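Local coordinates for flagellar basal body protein (Helicobacter pylori, PDB 5NPY) that probably builds the flagellar hook, the curved joint that passes the torque of the motor from the basal body rod to the filament, at residues K94-V98 and I505-F510; I109-F114 and N541-G545; L189-V193 and F439-L444; I195-L199 and Y357-V361; D369-Q374 and Y403-K408. The contacts are given in a common frame with arbitrary orientation. Residue numbers count along the deposited sequence, not the author numbering.

How the contacts relate
Contacts 1 and 2 lie at one end of the elongated chain, contacts 3, 4 and 5 near its middle; centres of the two groups are about 45 to 52 Å apart. Contacts 1 and 2 touch, sharing a sheet in which 499-509 pairs with 543-544, and their segments alternate along the chain. Contacts 3 to 5 are nested inside both long loops: 3 encloses 4 and 5, which follow one another. Strand 192-198 serves both 3 and 4, strands 346-364 and 370-381 join 4 to 5, and 3 meets 5 where Phe439 packs on Tyr371. Early and late parts of the chain appear to close one domain, into which the middle domain is inserted, consistent with modular hook proteins.

Contact 1: residues K94-V98 and I505-F510; sequences KGWFV and IGILAF
Two extended backbones meet at a single antiparallel bridge and then diverge, their end-to-end directions 122° apart; the bridge joins early and late parts of the chain in a mixed beta sheet, 94-98 falling in the D1 region of FlgE/F/G hook proteins. The hydrogen-bonded pair is Trp96 with Leu508 (CA-CA 5.3 Å): Leu508 N gives to Trp96 O at 3.0 Å, while Trp96 N to Leu508 O, 2.8 Å, is weak. Gly95 (phi 137°, psi 178°) brings the backbones close, its CA 3.3 Å from Leu508 O; at these angles a CB would jam against the carbonyl O of Lys94 and be tight against Ile507 CG2. Gly506 provides a second bare spot: Val98 (chi1 t) drops CG2 over it, 4.0 Å from Gly506 C and 3.4 Å from Leu508 CD1. Phe97 (chi1 m) sets CD1 against Ile505 CG2, 3.6 Å, and Ile507 CD1, 3.8 Å. Trp96 meets Phe510 obliquely, CD1 to CE1 3.6 Å. A water lies 2.7 Å from Val98 N and 2.8 Å from Gly506 O. Strand 143-148 takes over there, Tyr145 bonding Val98 and Gly506 through its backbone; strand 87-93 covers Phe97 and Ile507, strand 107-109 Val98 and Leu508.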
# COMPACT_ATOMS: atom_id res chain seq x y z
N LYS A 94 -39.15 1.86 -20.77
CA LYS A 94 -40.35 1.57 -20.01
C LYS A 94 -40.06 1.69 -18.51
O LYS A 94 -39.06 1.15 -18.03
CB LYS A 94 -40.88 0.18 -20.33
CG LYS A 94 -42.37 0.15 -20.72
CD LYS A 94 -42.62 0.98 -21.98
CE LYS A 94 -44.06 0.90 -22.45
NZ LYS A 94 -44.34 1.94 -23.48
N GLY A 95 -40.95 2.38 -17.79
CA GLY A 95 -40.75 2.57 -16.37
C GLY A 95 -41.05 3.97 -15.86
O GLY A 95 -41.38 4.88 -16.64
N TRP A 96 -40.92 4.16 -14.55
CA TRP A 96 -41.40 5.36 -13.88
C TRP A 96 -40.43 5.79 -12.80
O TRP A 96 -39.84 4.95 -12.12
CB TRP A 96 -42.76 5.13 -13.23
CG TRP A 96 -43.77 4.59 -14.17
CD1 TRP A 96 -43.99 3.28 -14.50
CD2 TRP A 96 -44.71 5.35 -14.93
NE1 TRP A 96 -45.00 3.18 -15.42
CE2 TRP A 96 -45.46 4.44 -15.70
CE3 TRP A 96 -44.98 6.71 -15.03
CZ2 TRP A 96 -46.47 4.85 -16.55
CZ3 TRP A 96 -45.99 7.12 -15.88
CH2 TRP A 96 -46.71 6.19 -16.63
N PHE A 97 -40.26 7.10 -12.67
CA PHE A 97 -39.74 7.65 -11.43
C PHE A 97 -40.73 7.35 -10.30
O PHE A 97 -41.92 7.15 -10.54
CB PHE A 97 -39.52 9.17 -11.56
CG PHE A 97 -38.40 9.54 -12.51
CD1 PHE A 97 -37.15 8.95 -12.40
CD2 PHE A 97 -38.61 10.45 -13.53
CE1 PHE A 97 -36.13 9.28 -13.27
CE2 PHE A 97 -37.59 10.79 -14.41
CZ PHE A 97 -36.35 10.20 -14.28
N VAL A 98 -40.22 7.31 -9.08
CA VAL A 98 -41.03 7.03 -7.90
C VAL A 98 -40.94 8.20 -6.95
O VAL A 98 -39.84 8.69 -6.67
CB VAL A 98 -40.57 5.76 -7.16
CG1 VAL A 98 -41.71 5.26 -6.31
CG2 VAL A 98 -40.05 4.73 -8.15
N ILE A 505 -31.41 6.86 -8.35
CA ILE A 505 -32.81 7.23 -8.58
C ILE A 505 -33.66 5.97 -8.67
O ILE A 505 -33.35 5.05 -9.43
CB ILE A 505 -32.94 8.08 -9.85
CG1 ILE A 505 -32.03 9.30 -9.79
CG2 ILE A 505 -34.40 8.50 -10.06
CD1 ILE A 505 -32.46 10.33 -8.76
N GLY A 506 -34.74 5.94 -7.89
CA GLY A 506 -35.70 4.86 -8.03
C GLY A 506 -36.30 4.81 -9.42
O GLY A 506 -36.59 5.84 -10.04
N ILE A 507 -36.46 3.59 -9.93
CA ILE A 507 -37.13 3.31 -11.19
C ILE A 507 -37.96 2.05 -10.99
O ILE A 507 -37.46 1.06 -10.46
CB ILE A 507 -36.14 3.12 -12.36
CG1 ILE A 507 -35.43 4.42 -12.71
CG2 ILE A 507 -36.86 2.61 -13.61
CD1 ILE A 507 -36.28 5.40 -13.51
N LEU A 508 -39.22 2.09 -11.40
CA LEU A 508 -40.10 0.94 -11.30
C LEU A 508 -40.87 0.78 -12.60
O LEU A 508 -41.26 1.77 -13.23
CB LEU A 508 -41.09 1.07 -10.13
CG LEU A 508 -40.47 1.14 -8.73
CD1 LEU A 508 -41.49 1.63 -7.73
CD2 LEU A 508 -39.92 -0.22 -8.30
N ALA A 509 -41.06 -0.47 -13.01
CA ALA A 509 -41.79 -0.80 -14.23
C ALA A 509 -42.97 -1.71 -13.89
O ALA A 509 -43.10 -2.21 -12.77
CB ALA A 509 -40.87 -1.48 -15.26
N PHE A 510 -43.82 -1.90 -14.89
CA PHE A 510 -45.00 -2.74 -14.75
C PHE A 510 -45.23 -3.46 -16.06
O PHE A 510 -44.88 -2.96 -17.13
CB PHE A 510 -46.25 -1.92 -14.40
CG PHE A 510 -46.10 -1.07 -13.18
CD1 PHE A 510 -45.52 0.19 -13.26
CD2 PHE A 510 -46.54 -1.53 -11.94
CE1 PHE A 510 -45.39 0.97 -12.12
CE2 PHE A 510 -46.41 -0.75 -10.81
CZ PHE A 510 -45.83 0.50 -10.90
O HOH W 1 -37.62 8.05 -8.66

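Contact 2: residues I109-F114 and N541-G545; sequences INKDGF and NPILG
Ile109, Phe114 and Pro542 set the shape of this contact. Ile109 takes chi1 m, which lays its CG2 4.0 Å from Pro542 CG and 3.3 Å from Pro542 O, and its CG1 3.5 Å from CD1 of Leu544 (chi1 t, chi2 p). Phe114 stands in the p rotamer with chi2 near 115°, so that Pro542 CD lies over its ring face, 4.1 Å from the centroid and 24° off the normal, a CH-pi contact; the nearest ring carbon, Phe114 CD2, is 3.8 Å from that CD. The proline ring is C-gamma endo. Residues 109-114 form the loop of a beta hairpin between strands 107-109 and 114-116, which sets Ile109 and Phe114 side by side to receive Pro542; within it Asn110 N bonds Gly113 O at 2.8 Å. Against it runs the extended segment 541-545, with CA-CA approaches of 6.5 Å for Ile109 to Leu544 and 5.6 Å for Gly113 to Asn541. Asn541 (chi1 m) places ND2 2.6 Å from Asp112 O. Inside the loop mouth a water donates to Pro542 O at 2.5 Å and to Asn110 O at 3.2 Å. Pro542 also packs on Phe510, and Ile543 pairs through its backbone with Ala509.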
# COMPACT_ATOMS: atom_id res chain seq x y z
N ILE A 109 -39.63 -3.36 -2.53
CA ILE A 109 -40.16 -4.07 -3.66
C ILE A 109 -39.66 -5.49 -3.70
O ILE A 109 -38.50 -5.71 -3.86
CB ILE A 109 -39.72 -3.42 -4.98
CG1 ILE A 109 -39.71 -1.91 -4.91
CG2 ILE A 109 -40.59 -3.88 -6.11
CD1 ILE A 109 -41.06 -1.29 -4.87
N ASN A 110 -40.55 -6.44 -3.63
CA ASN A 110 -40.17 -7.83 -3.66
C ASN A 110 -40.66 -8.47 -4.93
O ASN A 110 -41.42 -7.90 -5.65
CB ASN A 110 -40.72 -8.53 -2.45
CG ASN A 110 -40.10 -8.06 -1.18
OD1 ASN A 110 -40.70 -7.34 -0.42
ND2 ASN A 110 -38.88 -8.46 -0.95
N LYS A 111 -40.24 -9.69 -5.20
CA LYS A 111 -40.65 -10.35 -6.42
C LYS A 111 -42.14 -10.61 -6.49
O LYS A 111 -42.71 -10.54 -7.55
CB LYS A 111 -39.87 -11.63 -6.64
CG LYS A 111 -40.04 -12.64 -5.55
CD LYS A 111 -40.32 -14.02 -6.10
CE LYS A 111 -39.96 -15.11 -5.11
NZ LYS A 111 -41.05 -15.35 -4.12
N ASP A 112 -42.78 -10.91 -5.37
CA ASP A 112 -44.22 -11.11 -5.36
C ASP A 112 -44.83 -9.73 -5.18
O ASP A 112 -44.86 -8.96 -6.11
CB ASP A 112 -44.63 -12.03 -4.23
CG ASP A 112 -43.63 -12.03 -3.11
OD1 ASP A 112 -44.06 -12.04 -1.96
OD2 ASP A 112 -42.45 -11.96 -3.40
N GLY A 113 -44.79 -9.08 -4.38
CA GLY A 113 -45.35 -7.79 -4.09
C GLY A 113 -44.34 -6.74 -3.72
O GLY A 113 -43.26 -6.71 -4.24
N PHE A 114 -45.22 -6.16 -2.43
CA PHE A 114 -44.40 -5.05 -1.98
C PHE A 114 -45.04 -4.43 -0.77
O PHE A 114 -46.22 -4.56 -0.58
CB PHE A 114 -44.36 -3.98 -3.05
CG PHE A 114 -45.70 -3.44 -3.41
CD1 PHE A 114 -46.02 -2.14 -3.15
CD2 PHE A 114 -46.64 -4.25 -4.00
CE1 PHE A 114 -47.26 -1.66 -3.48
CE2 PHE A 114 -47.87 -3.77 -4.33
CZ PHE A 114 -48.18 -2.47 -4.07
N ASN A 541 -47.66 -6.16 -10.12
CA ASN A 541 -46.82 -5.64 -9.05
C ASN A 541 -45.64 -4.86 -9.64
O ASN A 541 -45.22 -5.11 -10.77
CB ASN A 541 -46.30 -6.77 -8.17
CG ASN A 541 -47.37 -7.33 -7.28
OD1 ASN A 541 -48.28 -6.62 -6.87
ND2 ASN A 541 -47.27 -8.62 -6.98
N PRO A 542 -45.08 -3.91 -8.88
CA PRO A 542 -44.01 -3.07 -9.43
C PRO A 542 -42.75 -3.89 -9.59
O PRO A 542 -42.39 -4.69 -8.73
CB PRO A 542 -43.85 -1.97 -8.39
CG PRO A 542 -44.26 -2.62 -7.11
CD PRO A 542 -45.38 -3.55 -7.48
N ILE A 543 -42.08 -3.68 -10.72
CA ILE A 543 -40.86 -4.41 -11.05
C ILE A 543 -39.68 -3.48 -10.79
O ILE A 543 -39.57 -2.41 -11.41
CB ILE A 543 -40.88 -4.90 -12.50
CG1 ILE A 543 -42.20 -5.61 -12.80
CG2 ILE A 543 -39.69 -5.81 -12.78
CD1 ILE A 543 -42.52 -5.70 -14.29
N LEU A 544 -38.81 -3.87 -9.85
CA LEU A 544 -37.61 -3.10 -9.54
C LEU A 544 -36.83 -2.83 -10.82
O LEU A 544 -36.62 -3.73 -11.63
CB LEU A 544 -36.75 -3.87 -8.54
CG LEU A 544 -35.86 -3.09 -7.57
CD1 LEU A 544 -36.71 -2.30 -6.61
CD2 LEU A 544 -34.96 -4.05 -6.80
N GLY A 545 -36.42 -1.57 -10.99
CA GLY A 545 -35.95 -1.11 -12.29
C GLY A 545 -34.65 -1.73 -12.75
O GLY A 545 -34.35 -1.69 -13.95
O HOH W 2 -41.75 -7.12 -8.78

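Contact 3: residues L189-V193 and F439-L444; sequences LSTKV and FKGNKL
Leu189, in the t,p rotamer, drops its branched end over the turn end of a hairpin: CD1 sits 3.6 Å from Phe439 CE1, and the side chain also rests on Asn442. That hairpin turns on a type I' beta turn from Phe439 to Asn442, with Lys440 (56°, 43°) and Gly441 (90°, -3°) at its corners; Asn442 N bonds Phe439 O at 3.0 Å and Phe439 N bonds Asn442 O at 2.6 Å. Phe439 (chi1 t) turns its ring edge to Ser190 O, 3.8 Å from CD1. Thr191 and Leu444 are the nearest backbones, CA-CA 4.2 Å, and Leu444 CA offers its hydrogen to Thr191 O at 3.6 Å. Leu444 (t,t) brings CD1 to 3.6 Å from Ser190 O and CD2 to 3.9 Å from Val193 CG2. Here strand 192-198 enters its parallel pairing with strand 442-447, Thr191 and Val193 bonding Thr445 through the backbone. With the hydroxyls of Ser190 and Thr191 engaged by Gln471 and Asp472, apolar side-chain packing and a CA-H...O contact join these two segments.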
# COMPACT_ATOMS: atom_id res chain seq x y z
N LEU A 189 -8.86 8.89 9.84
CA LEU A 189 -7.57 8.55 10.41
C LEU A 189 -7.04 7.26 9.78
O LEU A 189 -7.77 6.27 9.66
CB LEU A 189 -7.67 8.41 11.92
CG LEU A 189 -6.47 7.82 12.65
CD1 LEU A 189 -5.23 8.67 12.40
CD2 LEU A 189 -6.75 7.69 14.15
N SER A 190 -5.76 7.28 9.40
CA SER A 190 -5.09 6.11 8.83
C SER A 190 -4.78 5.16 9.98
O SER A 190 -3.95 5.47 10.83
CB SER A 190 -3.81 6.51 8.10
OG SER A 190 -3.99 7.63 7.22
N THR A 191 -5.46 4.01 10.03
CA THR A 191 -5.13 2.97 11.00
C THR A 191 -4.60 1.70 10.37
O THR A 191 -4.35 0.73 11.10
CB THR A 191 -6.36 2.63 11.85
OG1 THR A 191 -7.36 2.04 11.01
CG2 THR A 191 -6.90 3.90 12.52
N LYS A 192 -4.41 1.67 9.06
CA LYS A 192 -4.10 0.42 8.37
C LYS A 192 -3.41 0.74 7.06
O LYS A 192 -4.02 1.35 6.19
CB LYS A 192 -5.39 -0.39 8.14
CG LYS A 192 -5.19 -1.80 7.61
CD LYS A 192 -6.53 -2.53 7.41
CE LYS A 192 -7.18 -2.20 6.08
NZ LYS A 192 -8.54 -2.81 5.99
N VAL A 193 -2.15 0.33 6.91
CA VAL A 193 -1.39 0.61 5.70
C VAL A 193 -0.74 -0.69 5.21
O VAL A 193 -0.02 -1.35 5.97
CB VAL A 193 -0.33 1.69 5.94
CG1 VAL A 193 0.51 1.93 4.68
CG2 VAL A 193 -1.00 2.98 6.43
N PHE A 439 1.00 6.20 15.99
CA PHE A 439 0.70 7.37 15.18
C PHE A 439 -0.02 8.42 16.06
O PHE A 439 -1.26 8.49 16.07
CB PHE A 439 -0.16 6.98 13.98
CG PHE A 439 -0.46 8.11 13.06
CD1 PHE A 439 -1.54 8.04 12.19
CD2 PHE A 439 0.36 9.23 13.02
CE1 PHE A 439 -1.80 9.08 11.32
CE2 PHE A 439 0.10 10.27 12.15
CZ PHE A 439 -0.97 10.20 11.30
N LYS A 440 0.77 9.24 16.75
CA LYS A 440 0.26 10.35 17.57
C LYS A 440 -0.74 9.85 18.62
O LYS A 440 -1.79 10.45 18.82
CB LYS A 440 -0.38 11.45 16.71
CG LYS A 440 0.61 12.45 16.17
CD LYS A 440 0.03 13.27 15.03
CE LYS A 440 -1.12 14.12 15.50
NZ LYS A 440 -1.57 15.08 14.45
N GLY A 441 -0.41 8.74 19.27
CA GLY A 441 -1.32 8.14 20.23
C GLY A 441 -2.28 7.12 19.66
O GLY A 441 -3.05 6.52 20.43
N ASN A 442 -2.27 6.89 18.35
CA ASN A 442 -3.16 5.91 17.75
C ASN A 442 -2.33 4.75 17.20
O ASN A 442 -1.19 4.93 16.77
CB ASN A 442 -4.01 6.54 16.64
CG ASN A 442 -4.86 7.69 17.14
OD1 ASN A 442 -4.50 8.85 16.99
ND2 ASN A 442 -5.99 7.36 17.75
N LYS A 443 -2.92 3.56 17.23
CA LYS A 443 -2.27 2.37 16.70
C LYS A 443 -2.53 2.27 15.20
O LYS A 443 -3.69 2.25 14.77
CB LYS A 443 -2.76 1.11 17.43
CG LYS A 443 -2.27 0.96 18.88
CD LYS A 443 -3.12 -0.07 19.61
CE LYS A 443 -4.62 0.25 19.45
NZ LYS A 443 -5.50 -0.97 19.48
N LEU A 444 -1.46 2.19 14.43
CA LEU A 444 -1.54 1.93 12.99
C LEU A 444 -0.87 0.60 12.68
O LEU A 444 0.32 0.43 12.95
CB LEU A 444 -0.88 3.07 12.22
CG LEU A 444 -0.93 3.08 10.69
CD1 LEU A 444 -0.50 4.45 10.23
CD2 LEU A 444 -0.00 2.03 10.07

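Contact 4: residues I195-L199 and Y357-V361; sequences ISVNL and YSTEV
This is a face-to-face packing of two beta layers, as in a beta sandwich, buried near the centre of the chain: strand 192-198 belongs to one sheet and strand 346-364 to the other. The strand axes of 195-198 and 357-361 pass 9.4 Å apart at 156°, roughly antiparallel, so side chains alone fill the gap. Nearest CA pairs are Ile195 with Val361 at 8.4 Å, Val197 with Thr359 at 8.1 Å and Leu199 with Tyr357 at 7.2 Å; the layers draw together toward Leu199. Both backbones are extended, and the alternation sends Ile195 and Val197 inward against Tyr357, Thr359 and Val361. Val197 (chi1 p) puts CG2 3.8 Å from Thr359 CG2 and 3.9 Å from Tyr357 CE2, at the ring edge. Tyr357 is in the t rotamer, and Leu199 (m,t) swings its CD2 back to 3.8 Å from Tyr357 CD2. The Thr359 hydroxyl bonds Tyr377 in its own sheet, so its polar end is satisfied although the residue is buried between the layers. Tyr446 and Ala469 line the same interior beside Ile195. That residue, in the p,t rotamer, reaches Thr359 OG1 with CD1 at 3.8 Å, and its CG2 touches Val361 CG2 at 3.5 Å.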
# COMPACT_ATOMS: atom_id res chain seq x y z
N ILE A 195 1.59 -1.93 1.86
CA ILE A 195 2.29 -1.51 0.65
C ILE A 195 2.77 -2.74 -0.11
O ILE A 195 3.10 -3.78 0.46
CB ILE A 195 3.48 -0.56 0.91
CG1 ILE A 195 4.55 -1.25 1.76
CG2 ILE A 195 2.98 0.76 1.51
CD1 ILE A 195 5.85 -0.47 1.88
N SER A 196 2.76 -2.61 -1.43
CA SER A 196 3.43 -3.55 -2.31
C SER A 196 4.65 -2.82 -2.86
O SER A 196 4.52 -1.74 -3.44
CB SER A 196 2.51 -4.04 -3.43
OG SER A 196 1.64 -3.03 -3.95
N VAL A 197 5.83 -3.39 -2.62
CA VAL A 197 7.11 -2.84 -3.04
C VAL A 197 7.94 -3.98 -3.62
O VAL A 197 7.93 -5.10 -3.10
CB VAL A 197 7.85 -2.15 -1.86
CG1 VAL A 197 8.08 -3.13 -0.68
CG2 VAL A 197 9.15 -1.59 -2.30
N ASN A 198 8.66 -3.69 -4.68
CA ASN A 198 9.64 -4.62 -5.18
C ASN A 198 10.99 -4.13 -4.71
O ASN A 198 11.27 -2.93 -4.75
CB ASN A 198 9.58 -4.73 -6.70
CG ASN A 198 10.57 -5.73 -7.23
OD1 ASN A 198 10.29 -6.93 -7.17
ND2 ASN A 198 11.68 -5.26 -7.79
N LEU A 199 11.83 -5.05 -4.22
CA LEU A 199 13.14 -4.69 -3.70
C LEU A 199 14.19 -5.37 -4.57
O LEU A 199 14.34 -6.59 -4.52
CB LEU A 199 13.29 -5.09 -2.23
CG LEU A 199 12.36 -4.44 -1.18
CD1 LEU A 199 12.58 -5.05 0.18
CD2 LEU A 199 12.52 -2.95 -1.07
N TYR A 357 17.00 0.70 -0.05
CA TYR A 357 15.83 1.31 -0.68
C TYR A 357 15.06 2.08 0.38
O TYR A 357 15.33 1.96 1.58
CB TYR A 357 14.94 0.26 -1.38
CG TYR A 357 13.96 0.89 -2.36
CD1 TYR A 357 14.41 1.78 -3.33
CD2 TYR A 357 12.60 0.62 -2.30
CE1 TYR A 357 13.53 2.38 -4.24
CE2 TYR A 357 11.69 1.20 -3.19
CZ TYR A 357 12.18 2.09 -4.17
OH TYR A 357 11.35 2.69 -5.07
N SER A 358 14.11 2.90 -0.08
CA SER A 358 13.26 3.68 0.81
C SER A 358 11.92 3.92 0.14
O SER A 358 11.84 4.07 -1.08
CB SER A 358 13.90 5.03 1.18
OG SER A 358 14.15 5.77 0.02
N THR A 359 10.85 3.88 0.94
CA THR A 359 9.50 4.11 0.45
C THR A 359 8.84 5.12 1.38
O THR A 359 9.36 5.42 2.45
CB THR A 359 8.67 2.82 0.40
OG1 THR A 359 8.43 2.35 1.74
CG2 THR A 359 9.42 1.74 -0.43
N GLU A 360 7.69 5.63 0.96
CA GLU A 360 7.03 6.70 1.70
C GLU A 360 5.57 6.74 1.26
O GLU A 360 5.29 6.69 0.06
CB GLU A 360 7.73 8.04 1.44
CG GLU A 360 7.18 9.24 2.19
CD GLU A 360 7.81 10.57 1.71
OE1 GLU A 360 8.91 10.92 2.19
OE2 GLU A 360 7.20 11.25 0.85
N VAL A 361 4.67 6.76 2.24
CA VAL A 361 3.22 6.73 2.03
C VAL A 361 2.61 7.94 2.73
O VAL A 361 2.99 8.28 3.86
CB VAL A 361 2.62 5.42 2.60
CG1 VAL A 361 1.11 5.39 2.48
CG2 VAL A 361 3.25 4.19 1.91

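Contact 5: residues D369-Q374 and Y403-K408; sequences DKYLLQ and YIVDPK
The strand pairing here ends on a proline: where the ladder would next need an amide N-H opposite Lys370, Pro407 has none, and its CG sits 3.2 Å from Lys370 O instead. Strands 370-381 and 396-406 are neighbours in the antiparallel sheet that also holds 346-364 and 411-423, the axes of 370-374 and 403-406 lying 4.7 Å apart at 146°. Leu372 and Val405 form a hydrogen-bonded pair (Leu372 N to Val405 O 3.0 Å, Val405 N to Leu372 O 2.9 Å), Leu373 and Ile404 the non-hydrogen-bonded one, and Gln374 with Tyr403 the next hydrogen-bonded pair (Gln374 N to Tyr403 O 2.8 Å, Tyr403 N to Gln374 O 3.1 Å). On one face Leu372 (m,t) sets CD1 4.0 Å from Val405 CG2 and 3.8 Å from Pro407 CB, and Tyr403 (chi1 p) folds its ring face over Gln374 O. On the other, Leu373 CD1 lies 4.1 Å from Ile404 CG1; Tyr371 CB meets Ile404 CG2 at 3.8 Å, and its ring packs edge-to-face with Phe439. Asp406 OD1 accepts from Lys408 N at 3.0 Å, an Asx turn. Lys408 NZ reaches Asp369 OD1, 3.6 Å, so a salt bridge ties the strand ends together just past the last backbone bonds.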
# COMPACT_ATOMS: atom_id res chain seq x y z
N ASP A 369 -4.69 15.94 8.40
CA ASP A 369 -3.35 16.45 8.13
C ASP A 369 -2.43 15.33 7.69
O ASP A 369 -2.47 14.22 8.22
CB ASP A 369 -2.77 17.12 9.38
CG ASP A 369 -3.29 18.52 9.60
OD1 ASP A 369 -2.77 19.47 8.97
OD2 ASP A 369 -4.23 18.68 10.41
N LYS A 370 -1.58 15.65 6.73
CA LYS A 370 -0.71 14.66 6.13
C LYS A 370 0.53 14.45 6.99
O LYS A 370 1.17 15.41 7.43
CB LYS A 370 -0.32 15.07 4.72
CG LYS A 370 0.39 13.98 3.93
CD LYS A 370 0.86 14.51 2.56
CE LYS A 370 2.00 15.52 2.71
NZ LYS A 370 2.25 16.32 1.47
N TYR A 371 0.84 13.18 7.24
CA TYR A 371 2.11 12.72 7.77
C TYR A 371 2.70 11.71 6.79
O TYR A 371 2.02 11.24 5.87
CB TYR A 371 1.92 12.10 9.16
CG TYR A 371 1.62 13.11 10.24
CD1 TYR A 371 2.61 13.52 11.12
CD2 TYR A 371 0.35 13.65 10.38
CE1 TYR A 371 2.35 14.44 12.12
CE2 TYR A 371 0.07 14.58 11.38
CZ TYR A 371 1.08 14.97 12.25
OH TYR A 371 0.84 15.89 13.25
N LEU A 372 3.97 11.38 6.96
CA LEU A 372 4.71 10.60 5.97
C LEU A 372 5.22 9.30 6.59
O LEU A 372 6.13 9.33 7.44
CB LEU A 372 5.85 11.44 5.39
CG LEU A 372 5.49 12.71 4.60
CD1 LEU A 372 6.78 13.46 4.26
CD2 LEU A 372 4.68 12.43 3.31
N LEU A 373 4.65 8.18 6.18
CA LEU A 373 5.07 6.87 6.71
C LEU A 373 6.28 6.41 5.90
O LEU A 373 6.15 6.00 4.73
CB LEU A 373 3.90 5.88 6.67
CG LEU A 373 4.16 4.41 7.09
CD1 LEU A 373 5.10 4.35 8.24
CD2 LEU A 373 2.91 3.67 7.48
N GLN A 374 7.47 6.50 6.49
CA GLN A 374 8.70 6.23 5.77
C GLN A 374 9.28 4.89 6.18
O GLN A 374 9.09 4.41 7.31
CB GLN A 374 9.73 7.34 5.97
CG GLN A 374 9.25 8.67 5.37
CD GLN A 374 10.30 9.75 5.31
OE1 GLN A 374 11.44 9.56 5.74
NE2 GLN A 374 9.92 10.90 4.78
N TYR A 403 9.13 4.49 10.39
CA TYR A 403 8.78 5.59 11.29
C TYR A 403 7.91 6.57 10.52
O TYR A 403 7.75 6.47 9.29
CB TYR A 403 10.02 6.28 11.85
CG TYR A 403 11.02 6.63 10.77
CD1 TYR A 403 10.98 7.88 10.13
CD2 TYR A 403 11.99 5.72 10.34
CE1 TYR A 403 11.87 8.20 9.12
CE2 TYR A 403 12.88 6.04 9.31
CZ TYR A 403 12.81 7.29 8.71
OH TYR A 403 13.67 7.65 7.70
N ILE A 404 7.36 7.55 11.25
CA ILE A 404 6.44 8.55 10.72
C ILE A 404 7.05 9.93 10.90
O ILE A 404 7.44 10.31 12.02
CB ILE A 404 5.07 8.48 11.42
CG1 ILE A 404 4.42 7.12 11.16
CG2 ILE A 404 4.18 9.61 10.94
CD1 ILE A 404 3.12 6.95 11.90
N VAL A 405 7.14 10.70 9.82
CA VAL A 405 7.74 12.03 9.90
C VAL A 405 6.67 13.07 9.65
O VAL A 405 5.76 12.88 8.84
CB VAL A 405 8.94 12.21 8.94
CG1 VAL A 405 9.41 10.88 8.40
CG2 VAL A 405 8.64 13.22 7.82
N ASP A 406 6.75 14.16 10.40
CA ASP A 406 5.93 15.33 10.12
C ASP A 406 6.52 16.05 8.91
O ASP A 406 7.66 16.52 8.97
CB ASP A 406 5.91 16.25 11.34
CG ASP A 406 5.07 17.50 11.13
OD1 ASP A 406 4.29 17.57 10.16
OD2 ASP A 406 5.18 18.42 11.95
N PRO A 407 5.79 16.13 7.79
CA PRO A 407 6.34 16.86 6.63
C PRO A 407 6.56 18.33 6.93
O PRO A 407 7.34 18.97 6.23
CB PRO A 407 5.27 16.67 5.55
CG PRO A 407 4.00 16.49 6.32
CD PRO A 407 4.38 15.77 7.60
N LYS A 408 5.91 18.87 7.96
CA LYS A 408 5.95 20.30 8.24
C LYS A 408 7.26 20.72 8.89
O LYS A 408 7.68 21.87 8.73
CB LYS A 408 4.75 20.70 9.11
CG LYS A 408 3.46 20.96 8.29
CD LYS A 408 2.19 20.63 9.08
CE LYS A 408 1.85 19.15 8.94
NZ LYS A 408 0.66 18.92 8.09